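Local coordinates for protein alpha-1,3-glucanase (Paenibacillus glycanilyticus, PDB 6K0P) that hydrolyses alpha-1,3-glucan as a family 87 glycoside hydrolase, here an engineered variant of its catalytic domain with bound glucose units of nigerose, at residues N252-F257 with G275-R280. The protein carries 1 engineered substitution. Sequence-based numbering, arbitrary orientation. Where two conformers were deposited one is given.
Sequences NTDVGF and GNYINR. With GLC (alpha-D-glucopyranose), chain B.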
loop_
_atom_site.group_PDB
_atom_site.type_symbol
_atom_site.label_atom_id
_atom_site.label_comp_id
_atom_site.label_asym_id
_atom_site.label_seq_id
_atom_site.Cartn_x
_atom_site.Cartn_y
_atom_site.Cartn_z
ATOM N N ASN A 252 -16.543 -8.666 -8.363
ATOM C CA ASN A 252 -16.626 -8.628 -6.900
ATOM C C ASN A 252 -16.999 -9.975 -6.290
ATOM O O ASN A 252 -17.807 -10.028 -5.365
ATOM C CB ASN A 252 -17.610 -7.553 -6.415
ATOM C CG ASN A 252 -17.314 -6.174 -6.980
ATOM O OD1 ASN A 252 -16.206 -5.887 -7.425
ATOM N ND2 ASN A 252 -18.317 -5.308 -6.962
ATOM N N THR A 253 -16.411 -11.068 -6.781
ATOM C CA THR A 253 -16.652 -12.405 -6.237
ATOM C C THR A 253 -15.664 -12.679 -5.107
ATOM O O THR A 253 -14.457 -12.483 -5.288
ATOM C CB THR A 253 -16.460 -13.470 -7.324
ATOM O OG1 THR A 253 -16.948 -12.994 -8.585
ATOM C CG2 THR A 253 -17.209 -14.747 -6.956
ATOM N N ASP A 254 -16.165 -13.145 -3.965
ATOM C CA ASP A 254 -15.354 -13.407 -2.776
ATOM C C ASP A 254 -14.720 -14.778 -2.953
ATOM O O ASP A 254 -15.357 -15.806 -2.706
ATOM C CB ASP A 254 -16.257 -13.370 -1.550
ATOM C CG ASP A 254 -15.494 -13.401 -0.229
ATOM O OD1 ASP A 254 -14.274 -13.116 -0.197
ATOM O OD2 ASP A 254 -16.150 -13.709 0.801
ATOM N N VAL A 255 -13.471 -14.802 -3.417
ATOM C CA VAL A 255 -12.783 -16.039 -3.751
ATOM C C VAL A 255 -11.392 -15.997 -3.142
ATOM O O VAL A 255 -10.899 -14.942 -2.737
ATOM C CB VAL A 255 -12.722 -16.283 -5.277
ATOM C CG1 VAL A 255 -14.137 -16.335 -5.849
ATOM C CG2 VAL A 255 -11.895 -15.195 -5.960
ATOM N N GLY A 256 -10.769 -17.169 -3.045
ATOM C CA GLY A 256 -9.445 -17.250 -2.468
ATOM C C GLY A 256 -9.359 -18.405 -1.501
ATOM O O GLY A 256 -9.910 -19.472 -1.774
ATOM N N PHE A 257 -8.681 -18.204 -0.375
ATOM C CA PHE A 257 -8.510 -19.248 0.627
ATOM C C PHE A 257 -9.113 -18.815 1.952
ATOM O O PHE A 257 -9.178 -17.625 2.273
ATOM C CB PHE A 257 -7.027 -19.587 0.834
ATOM C CG PHE A 257 -6.386 -20.211 -0.374
ATOM C CD1 PHE A 257 -6.603 -21.541 -0.686
ATOM C CD2 PHE A 257 -5.599 -19.445 -1.220
ATOM C CE1 PHE A 257 -6.035 -22.104 -1.816
ATOM C CE2 PHE A 257 -5.022 -20.001 -2.339
ATOM C CZ PHE A 257 -5.238 -21.331 -2.642
ATOM N N GLY A 275 -7.829 -11.020 -8.659
ATOM C CA GLY A 275 -9.222 -10.923 -8.294
ATOM C C GLY A 275 -10.043 -10.238 -9.362
ATOM O O GLY A 275 -9.546 -9.766 -10.384
ATOM N N ASN A 276 -11.351 -10.189 -9.119
ATOM C CA ASN A 276 -12.258 -9.528 -10.050
ATOM C C ASN A 276 -13.037 -8.393 -9.392
ATOM O O ASN A 276 -14.077 -7.968 -9.912
ATOM C CB ASN A 276 -13.185 -10.539 -10.725
ATOM C CG ASN A 276 -14.126 -11.207 -9.746
ATOM O OD1 ASN A 276 -14.165 -10.852 -8.567
ATOM N ND2 ASN A 276 -14.886 -12.194 -10.234
ATOM N N TYR A 277 -12.557 -7.882 -8.260
ATOM C CA TYR A 277 -13.194 -6.719 -7.663
ATOM C C TYR A 277 -12.933 -5.500 -8.530
ATOM O O TYR A 277 -11.822 -5.303 -9.033
ATOM C CB TYR A 277 -12.702 -6.481 -6.225
ATOM C CG TYR A 277 -13.421 -7.379 -5.247
ATOM C CD1 TYR A 277 -12.979 -8.678 -5.024
ATOM C CD2 TYR A 277 -14.570 -6.949 -4.581
ATOM C CE1 TYR A 277 -13.644 -9.528 -4.147
ATOM C CE2 TYR A 277 -15.253 -7.799 -3.707
ATOM C CZ TYR A 277 -14.778 -9.082 -3.497
ATOM O OH TYR A 277 -15.429 -9.957 -2.644
ATOM N N ILE A 278 -13.988 -4.712 -8.739
ATOM C CA ILE A 278 -13.896 -3.429 -9.421
ATOM C C ILE A 278 -14.277 -2.277 -8.514
ATOM O O ILE A 278 -14.263 -1.123 -8.952
ATOM C CB ILE A 278 -14.715 -3.410 -10.725
ATOM C CG1 ILE A 278 -16.186 -3.721 -10.435
ATOM C CG2 ILE A 278 -14.123 -4.413 -11.713
ATOM C CD1 ILE A 278 -17.098 -3.532 -11.642
ATOM N N ASN A 279 -14.634 -2.563 -7.268
ATOM C CA ASN A 279 -14.873 -1.540 -6.263
ATOM C C ASN A 279 -14.765 -2.205 -4.900
ATOM O O ASN A 279 -14.708 -3.434 -4.787
ATOM C CB ASN A 279 -16.240 -0.850 -6.446
ATOM C CG ASN A 279 -17.395 -1.830 -6.406
ATOM O OD1 ASN A 279 -17.800 -2.369 -7.438
ATOM N ND2 ASN A 279 -17.925 -2.079 -5.211
ATOM N N ARG A 280 -14.739 -1.373 -3.869
ATOM C CA ARG A 280 -14.651 -1.849 -2.500
ATOM C C ARG A 280 -16.002 -2.377 -2.044
ATOM O O ARG A 280 -17.050 -1.794 -2.354
ATOM C CB ARG A 280 -14.224 -0.691 -1.601
ATOM C CG ARG A 280 -14.069 -1.036 -0.138
ATOM C CD ARG A 280 -13.498 0.161 0.610
ATOM N NE ARG A 280 -13.404 -0.102 2.039
ATOM C CZ ARG A 280 -12.663 0.609 2.882
ATOM N NH1 ARG A 280 -11.945 1.628 2.437
ATOM N NH2 ARG A 280 -12.628 0.297 4.174
HETATM C C1 GLC B . -14.160 -1.653 6.965
HETATM C C2 GLC B . -14.820 -2.768 7.751
HETATM C C3 GLC B . -13.889 -3.957 7.813
HETATM C C4 GLC B . -13.450 -4.363 6.411
HETATM C C5 GLC B . -12.784 -3.193 5.740
HETATM C C6 GLC B . -12.455 -3.458 4.279
HETATM O O1 GLC B . -13.111 -1.203 7.752
HETATM O O2 GLC B . -15.155 -2.247 9.042
HETATM O O3 GLC B . -14.636 -5.058 8.299
HETATM O O4 GLC B . -12.536 -5.429 6.448
HETATM O O5 GLC B . -13.664 -2.113 5.743
HETATM O O6 GLC B . -13.536 -3.881 3.496
HETATM O O HOH W 1 -18.125 -9.666 -2.758
HETATM O O HOH W 2 -11.996 -11.572 -6.606
#
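N252 of one loop lies against the ring of Y277 in another. Both loops belong to the right-handed parallel beta-helix of the catalytic domain; one leads into strand 256-259, the other follows strand 271-274. N252 can be followed from CB outward. N252 CB sits near CD2 and CE2 of Y277, 3.6 Å from CE2. CG, anti to the carbonyl carbon (chi1 -54°), stays close to CD2, and the amide plane lies 18° from the ring plane. At the tip the branches part. N252 OD1 accepts from the backbone N of I278 at 2.8 Å, nearly in line with its own C=O bond. ND2 donates in its own plane to N279 OD1, from above the plane of that second amide, which stands almost perpendicular. N124 ND2 gives N279 OD1 another bond.

The backbone of N252 is held as well. Its N donates to N276 O, and its CA makes a CH-pi contact over the Y277 face, 3.6 Å from the ring centroid. An alanine in place of Y277 would probably leave N252 CA and CB without the ring they rest on, and one water without its hydroxyl partner. That water also donates to N252 O. N276 grips T253 with both amide atoms: OD1 accepts from T253 N, and, in the conformer given, N276 ND2 donates to T253 OG1 at 2.8 Å. ND2 also bonds P247 O.

The second loop continues into the glycan pocket. There R280 is salt-bridged to D282 and D354, its chain extended from CG to NE, and its NH2 donates to the glucose ring oxygen O5 at 3.1 Å.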